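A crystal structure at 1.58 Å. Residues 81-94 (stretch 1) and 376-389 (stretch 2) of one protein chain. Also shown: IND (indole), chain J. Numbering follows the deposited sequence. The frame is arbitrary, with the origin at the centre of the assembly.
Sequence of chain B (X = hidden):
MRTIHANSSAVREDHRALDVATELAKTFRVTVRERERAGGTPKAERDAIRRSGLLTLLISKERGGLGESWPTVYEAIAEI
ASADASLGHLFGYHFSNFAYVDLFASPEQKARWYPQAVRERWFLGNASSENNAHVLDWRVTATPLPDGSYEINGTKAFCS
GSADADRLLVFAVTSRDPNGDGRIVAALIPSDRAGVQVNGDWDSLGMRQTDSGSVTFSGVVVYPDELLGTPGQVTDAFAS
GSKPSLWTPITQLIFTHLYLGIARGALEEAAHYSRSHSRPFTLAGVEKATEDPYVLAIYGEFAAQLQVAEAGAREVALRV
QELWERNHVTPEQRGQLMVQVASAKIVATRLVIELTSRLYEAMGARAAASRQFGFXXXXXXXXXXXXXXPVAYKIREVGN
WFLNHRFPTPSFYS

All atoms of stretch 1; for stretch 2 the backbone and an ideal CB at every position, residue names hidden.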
# COMPACT_ATOMS: atom_id res chain seq x y z
N ALA B 81 -14.07 23.64 0.95
CA ALA B 81 -12.68 23.20 0.90
C ALA B 81 -12.34 22.59 -0.46
O ALA B 81 -11.20 22.70 -0.91
CB ALA B 81 -12.40 22.18 1.99
N SER B 82 -13.31 21.92 -1.10
CA SER B 82 -13.07 21.32 -2.40
C SER B 82 -12.75 22.36 -3.46
O SER B 82 -12.10 22.03 -4.45
CB SER B 82 -14.29 20.48 -2.83
OG SER B 82 -15.36 21.29 -3.28
N ALA B 83 -13.21 23.60 -3.27
CA ALA B 83 -12.95 24.71 -4.18
C ALA B 83 -11.70 25.48 -3.79
O ALA B 83 -10.91 25.87 -4.67
CB ALA B 83 -14.14 25.68 -4.18
N ASP B 84 -11.51 25.73 -2.50
CA ASP B 84 -10.42 26.55 -2.00
C ASP B 84 -10.13 26.06 -0.59
O ASP B 84 -10.93 26.28 0.32
CB ASP B 84 -10.80 28.03 -2.02
CG ASP B 84 -9.67 28.94 -1.55
OD1 ASP B 84 -8.97 28.57 -0.58
OD2 ASP B 84 -9.52 30.03 -2.15
N ALA B 85 -9.01 25.35 -0.42
CA ALA B 85 -8.74 24.71 0.86
C ALA B 85 -8.49 25.73 1.96
O ALA B 85 -8.80 25.46 3.12
CB ALA B 85 -7.54 23.76 0.74
N SER B 86 -7.91 26.89 1.63
CA SER B 86 -7.70 27.91 2.65
C SER B 86 -9.02 28.48 3.14
O SER B 86 -9.22 28.68 4.34
CB SER B 86 -6.83 29.04 2.09
OG SER B 86 -5.48 28.63 1.92
N LEU B 87 -9.93 28.76 2.21
CA LEU B 87 -11.23 29.27 2.62
C LEU B 87 -12.03 28.20 3.36
O LEU B 87 -12.71 28.51 4.34
CB LEU B 87 -11.99 29.80 1.41
CG LEU B 87 -11.48 31.14 0.89
CD1 LEU B 87 -12.06 31.48 -0.48
CD2 LEU B 87 -11.81 32.25 1.89
N GLY B 88 -11.94 26.94 2.94
CA GLY B 88 -12.56 25.88 3.72
C GLY B 88 -11.99 25.80 5.13
O GLY B 88 -12.73 25.65 6.11
N HIS B 89 -10.66 25.89 5.25
CA HIS B 89 -10.00 25.91 6.55
C HIS B 89 -10.47 27.10 7.39
O HIS B 89 -10.83 26.94 8.56
CB HIS B 89 -8.49 25.94 6.29
CG HIS B 89 -7.65 26.27 7.48
ND1 HIS B 89 -6.57 25.48 7.84
CD2 HIS B 89 -7.63 27.33 8.31
CE1 HIS B 89 -5.97 26.02 8.88
NE2 HIS B 89 -6.60 27.14 9.20
N LEU B 90 -10.49 28.30 6.81
CA LEU B 90 -10.90 29.47 7.58
C LEU B 90 -12.34 29.31 8.06
O LEU B 90 -12.64 29.56 9.23
CB LEU B 90 -10.76 30.74 6.73
CG LEU B 90 -9.35 31.21 6.41
CD1 LEU B 90 -9.38 32.29 5.35
CD2 LEU B 90 -8.67 31.69 7.69
N PHE B 91 -13.21 28.89 7.16
CA PHE B 91 -14.61 28.65 7.47
C PHE B 91 -14.75 27.56 8.54
O PHE B 91 -15.43 27.75 9.56
CB PHE B 91 -15.31 28.30 6.15
CG PHE B 91 -16.80 28.08 6.25
CD1 PHE B 91 -17.67 29.16 6.35
CD2 PHE B 91 -17.32 26.81 6.15
CE1 PHE B 91 -19.03 28.96 6.40
CE2 PHE B 91 -18.70 26.60 6.21
CZ PHE B 91 -19.55 27.69 6.31
N GLY B 92 -14.06 26.43 8.36
CA GLY B 92 -14.13 25.37 9.35
C GLY B 92 -13.62 25.79 10.72
O GLY B 92 -14.23 25.48 11.75
N TYR B 93 -12.48 26.50 10.76
CA TYR B 93 -11.90 26.92 12.03
C TYR B 93 -12.82 27.90 12.76
O TYR B 93 -12.85 27.92 13.99
CB TYR B 93 -10.55 27.58 11.82
CG TYR B 93 -9.37 26.66 11.94
CD1 TYR B 93 -9.01 25.82 10.89
CD2 TYR B 93 -8.58 26.67 13.07
CE1 TYR B 93 -7.91 24.98 10.98
CE2 TYR B 93 -7.46 25.84 13.18
CZ TYR B 93 -7.13 24.99 12.13
OH TYR B 93 -6.03 24.15 12.19
N HIS B 94 -13.54 28.73 12.00
CA HIS B 94 -14.55 29.58 12.61
C HIS B 94 -15.51 28.76 13.47
O HIS B 94 -15.81 29.14 14.60
CB HIS B 94 -15.29 30.34 11.52
CG HIS B 94 -16.58 30.96 11.97
ND1 HIS B 94 -16.65 32.23 12.49
CD2 HIS B 94 -17.84 30.49 11.94
CE1 HIS B 94 -17.91 32.51 12.79
NE2 HIS B 94 -18.65 31.46 12.47
N UNK B 376 -1.00 20.71 -8.37
CA UNK B 376 -0.24 20.43 -7.17
C UNK B 376 -0.77 21.18 -5.95
O UNK B 376 -0.38 20.83 -4.84
CB UNK B 376 1.23 20.78 -7.40
N UNK B 377 -1.61 22.19 -6.15
CA UNK B 377 -2.23 22.89 -5.02
C UNK B 377 -2.95 21.92 -4.09
O UNK B 377 -2.90 22.09 -2.86
CB UNK B 377 -3.21 23.95 -5.53
N UNK B 378 -3.62 20.91 -4.64
CA UNK B 378 -4.36 19.98 -3.78
C UNK B 378 -3.42 19.21 -2.87
O UNK B 378 -3.64 19.13 -1.65
CB UNK B 378 -5.18 19.00 -4.63
N UNK B 379 -2.34 18.65 -3.42
CA UNK B 379 -1.35 17.97 -2.59
C UNK B 379 -0.72 18.94 -1.61
O UNK B 379 -0.54 18.61 -0.44
CB UNK B 379 -0.27 17.32 -3.46
N UNK B 380 -0.37 20.15 -2.06
CA UNK B 380 0.27 21.09 -1.15
C UNK B 380 -0.64 21.43 0.03
O UNK B 380 -0.20 21.45 1.19
CB UNK B 380 0.66 22.37 -1.90
N UNK B 381 -1.92 21.68 -0.24
CA UNK B 381 -2.86 22.02 0.82
C UNK B 381 -3.04 20.86 1.79
O UNK B 381 -2.93 21.03 3.01
CB UNK B 381 -4.21 22.42 0.22
N UNK B 382 -3.29 19.67 1.25
CA UNK B 382 -3.48 18.50 2.09
C UNK B 382 -2.20 18.14 2.83
O UNK B 382 -2.25 17.84 4.03
CB UNK B 382 -3.95 17.31 1.25
N UNK B 383 -1.06 18.14 2.13
CA UNK B 383 0.19 17.74 2.78
C UNK B 383 0.51 18.67 3.94
O UNK B 383 1.05 18.23 4.97
CB UNK B 383 1.34 17.73 1.78
N UNK B 384 0.19 19.96 3.81
CA UNK B 384 0.42 20.92 4.89
C UNK B 384 -0.48 20.64 6.08
O UNK B 384 -0.01 20.43 7.20
CB UNK B 384 0.19 22.35 4.39
N UNK B 385 -1.80 20.64 5.88
CA UNK B 385 -2.65 20.62 7.07
C UNK B 385 -2.73 19.25 7.73
O UNK B 385 -2.95 19.19 8.94
CB UNK B 385 -4.06 21.09 6.70
N UNK B 386 -2.57 18.15 6.98
CA UNK B 386 -2.62 16.83 7.61
C UNK B 386 -1.55 16.66 8.69
O UNK B 386 -1.64 15.73 9.50
CB UNK B 386 -2.46 15.74 6.55
N UNK B 387 -0.54 17.53 8.72
CA UNK B 387 0.52 17.51 9.72
C UNK B 387 0.13 18.23 11.00
O UNK B 387 0.93 18.26 11.94
CB UNK B 387 1.79 18.14 9.15
N UNK B 388 -1.08 18.81 11.06
CA UNK B 388 -1.51 19.54 12.25
C UNK B 388 -1.19 18.77 13.52
O UNK B 388 -0.66 19.33 14.49
CB UNK B 388 -3.01 19.83 12.18
N UNK B 389 -1.54 17.49 13.55
CA UNK B 389 -1.14 16.60 14.62
C UNK B 389 -0.91 15.23 13.99
O UNK B 389 -1.52 14.92 12.96
CB UNK B 389 -2.19 16.55 15.73
N1 IND J . -1.94 25.21 8.18
C2 IND J . -2.71 26.19 8.63
C3 IND J . -2.72 25.99 9.89
C4 IND J . -1.85 24.45 11.65
C5 IND J . -1.05 23.31 11.79
C6 IND J . -0.47 22.71 10.66
C7 IND J . -0.69 23.24 9.39
C8 IND J . -1.47 24.37 9.25
C9 IND J . -2.07 24.98 10.40

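Position 376 opens the stretch with its CA-to-CB bond out of reach of stretch 1, so the contact sets no preference. It is Asp376, whose OD2 accepts in a salt bridge from position 380, one helical turn along.

Position 377 points toward stretch 1, yet nothing there comes within 5.5 Å of its ideal CB. What waits across the gap is a run of carbonyls, of Ala81, Ser82 and Ala83, as acceptors. A long donor, arginine or lysine, would suit, and glutamine only if a water finished the link. The residue is Arg377, extended through chi1 and chi2 (both t) before chi3 turns to p. It reaches those carbonyls mainly through water: NH1 gives to water 1, which donates to Ala81 O, and NH2 gives to water 2, which donates to Ala83 O. The direct approach, Arg377 NH1 to Ala83 O, is 3.7 Å, too long to be the main link.

Position 378 points sideways, with room ahead of it; a long or flat side chain could lean back, while a short one would stop well short. Phe378 leans back, its ring edge bringing Phe378 CE1 to 4.0 Å from Ser82 O.

Positions 379 and 380 are out of reach and could be almost anything helical; they are Trp379 and Arg380, the latter closing the salt bridge with Arg380 NE 2.8 Å from Asp376 OD2.

Position 381 is the tight point. Its ideal CB is 3.6 Å from Ala85 CB, and the CA atoms of 381 and Ala85 are 6.5 Å apart, so bulk directed at that methyl has little room. A free backbone N at Ala85, in the first turn of its helix, invites an acceptor. Alanine, serine, asparagine or aspartate are all reasonable. Asp381 is found, with chi1 m. Asp381 OD2 packs 3.3 Å from Ala85 CB and accepts from water 3, which in turn accepts from Ala85 N and from Arg377 NH1, so one water gathers both stretches.

Position 382 points sideways without contact, and Ala382 suffices. Positions 383 and 384 are out of reach: Arg383 gives NH2 to the side chain of 386, and Thr384 returns OG1 to Arg380 O, while Thr384 O is 3.6 Å from indole C7.

Position 385 faces His89 and Tyr93, with its ideal CB 5.2 Å from His89 ND1 and the indole alongside. The helices have spread here, to 9.1 Å between the CA atoms of His89 and 385, leaving space for a ring; a polar end could meet the Tyr93 hydroxyl. Histidine or glutamine would fit. His385 NE2 donates to Tyr93 OH at 3.0 Å, and His385 CD2 lies 3.7 Å from both His89 ND1 and indole C8.

A type I turn runs from 385 to 388. Within it, positions 386 and 387 are out of reach of stretch 1, so the contact leaves them free; they are Thr386 and Leu387. Thr386 OG1 donates to Ala382 O and accepts from Arg383 NH2.

Position 388 points toward stretch 1, its ideal CB 5.3 Å from Tyr93 OH; a medium polar or aromatic group would suit. His388 sets His388 CD2 3.5 Å from Tyr93 OH and donates from ND1 to the side chain of 389. Position 389 is out of reach of stretch 1; it is Asp389, whose OD1 takes that bond.

Stretch 2 (376-389) DRFWRDARTHTLHD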
# COMPACT_ATOMS: atom_id res chain seq x y z
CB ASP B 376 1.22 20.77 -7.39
CG ASP B 376 1.43 22.22 -7.68
OD1 ASP B 376 0.93 22.70 -8.72
OD2 ASP B 376 2.12 22.89 -6.88
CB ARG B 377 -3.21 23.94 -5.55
CG ARG B 377 -3.95 24.68 -4.48
CD ARG B 377 -4.80 25.80 -5.11
NE ARG B 377 -5.70 25.29 -6.15
CZ ARG B 377 -6.92 24.80 -5.93
NH1 ARG B 377 -7.42 24.78 -4.70
NH2 ARG B 377 -7.63 24.35 -6.95
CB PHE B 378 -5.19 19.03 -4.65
CG PHE B 378 -6.27 19.71 -5.45
CD1 PHE B 378 -7.47 20.07 -4.85
CD2 PHE B 378 -6.10 19.96 -6.81
CE1 PHE B 378 -8.47 20.69 -5.59
CE2 PHE B 378 -7.09 20.57 -7.55
CZ PHE B 378 -8.28 20.95 -6.94
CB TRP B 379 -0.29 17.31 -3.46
CG TRP B 379 0.84 16.70 -2.66
CD1 TRP B 379 0.87 15.47 -2.09
CD2 TRP B 379 2.09 17.31 -2.34
NE1 TRP B 379 2.06 15.27 -1.42
CE2 TRP B 379 2.83 16.39 -1.56
CE3 TRP B 379 2.67 18.54 -2.64
CZ2 TRP B 379 4.10 16.66 -1.09
CZ3 TRP B 379 3.94 18.81 -2.16
CH2 TRP B 379 4.64 17.87 -1.40
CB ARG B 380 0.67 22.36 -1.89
CG ARG B 380 1.88 22.18 -2.80
CD ARG B 380 2.39 23.51 -3.31
NE ARG B 380 1.57 24.07 -4.38
CZ ARG B 380 0.72 25.09 -4.25
NH1 ARG B 380 0.52 25.67 -3.08
NH2 ARG B 380 0.04 25.51 -5.29
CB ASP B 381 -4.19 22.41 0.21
CG ASP B 381 -4.15 23.75 -0.50
OD1 ASP B 381 -3.26 24.58 -0.18
OD2 ASP B 381 -5.01 23.98 -1.37
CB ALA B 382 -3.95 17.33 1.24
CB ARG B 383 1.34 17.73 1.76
CG ARG B 383 2.72 17.36 2.31
CD ARG B 383 2.81 15.92 2.76
NE ARG B 383 2.02 15.67 3.97
CZ ARG B 383 1.87 14.49 4.54
NH1 ARG B 383 2.48 13.42 4.05
NH2 ARG B 383 1.08 14.36 5.61
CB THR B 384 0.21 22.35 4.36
OG1 THR B 384 1.16 22.64 3.33
CG2 THR B 384 0.39 23.39 5.46
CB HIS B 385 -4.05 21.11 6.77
CG HIS B 385 -4.77 21.45 8.03
ND1 HIS B 385 -5.61 20.56 8.66
CD2 HIS B 385 -4.65 22.51 8.87
CE1 HIS B 385 -6.04 21.09 9.79
NE2 HIS B 385 -5.48 22.27 9.94
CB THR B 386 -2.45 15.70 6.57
OG1 THR B 386 -1.29 15.94 5.76
CG2 THR B 386 -3.68 15.55 5.69
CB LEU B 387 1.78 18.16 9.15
CG LEU B 387 2.30 17.51 7.86
CD1 LEU B 387 3.39 18.35 7.24
CD2 LEU B 387 2.81 16.11 8.14
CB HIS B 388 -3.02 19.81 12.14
CG HIS B 388 -3.60 20.46 13.35
ND1 HIS B 388 -4.00 19.74 14.46
CD2 HIS B 388 -3.87 21.76 13.62
CE1 HIS B 388 -4.49 20.58 15.36
NE2 HIS B 388 -4.42 21.81 14.87
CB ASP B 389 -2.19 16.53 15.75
CG ASP B 389 -3.58 16.20 15.26
OD1 ASP B 389 -4.32 17.13 14.85
OD2 ASP B 389 -3.91 15.01 15.28
O HOH W 1 -9.38 23.13 -3.02
O HOH W 2 -10.34 24.04 -6.38
O HOH W 3 -6.66 25.85 -2.12
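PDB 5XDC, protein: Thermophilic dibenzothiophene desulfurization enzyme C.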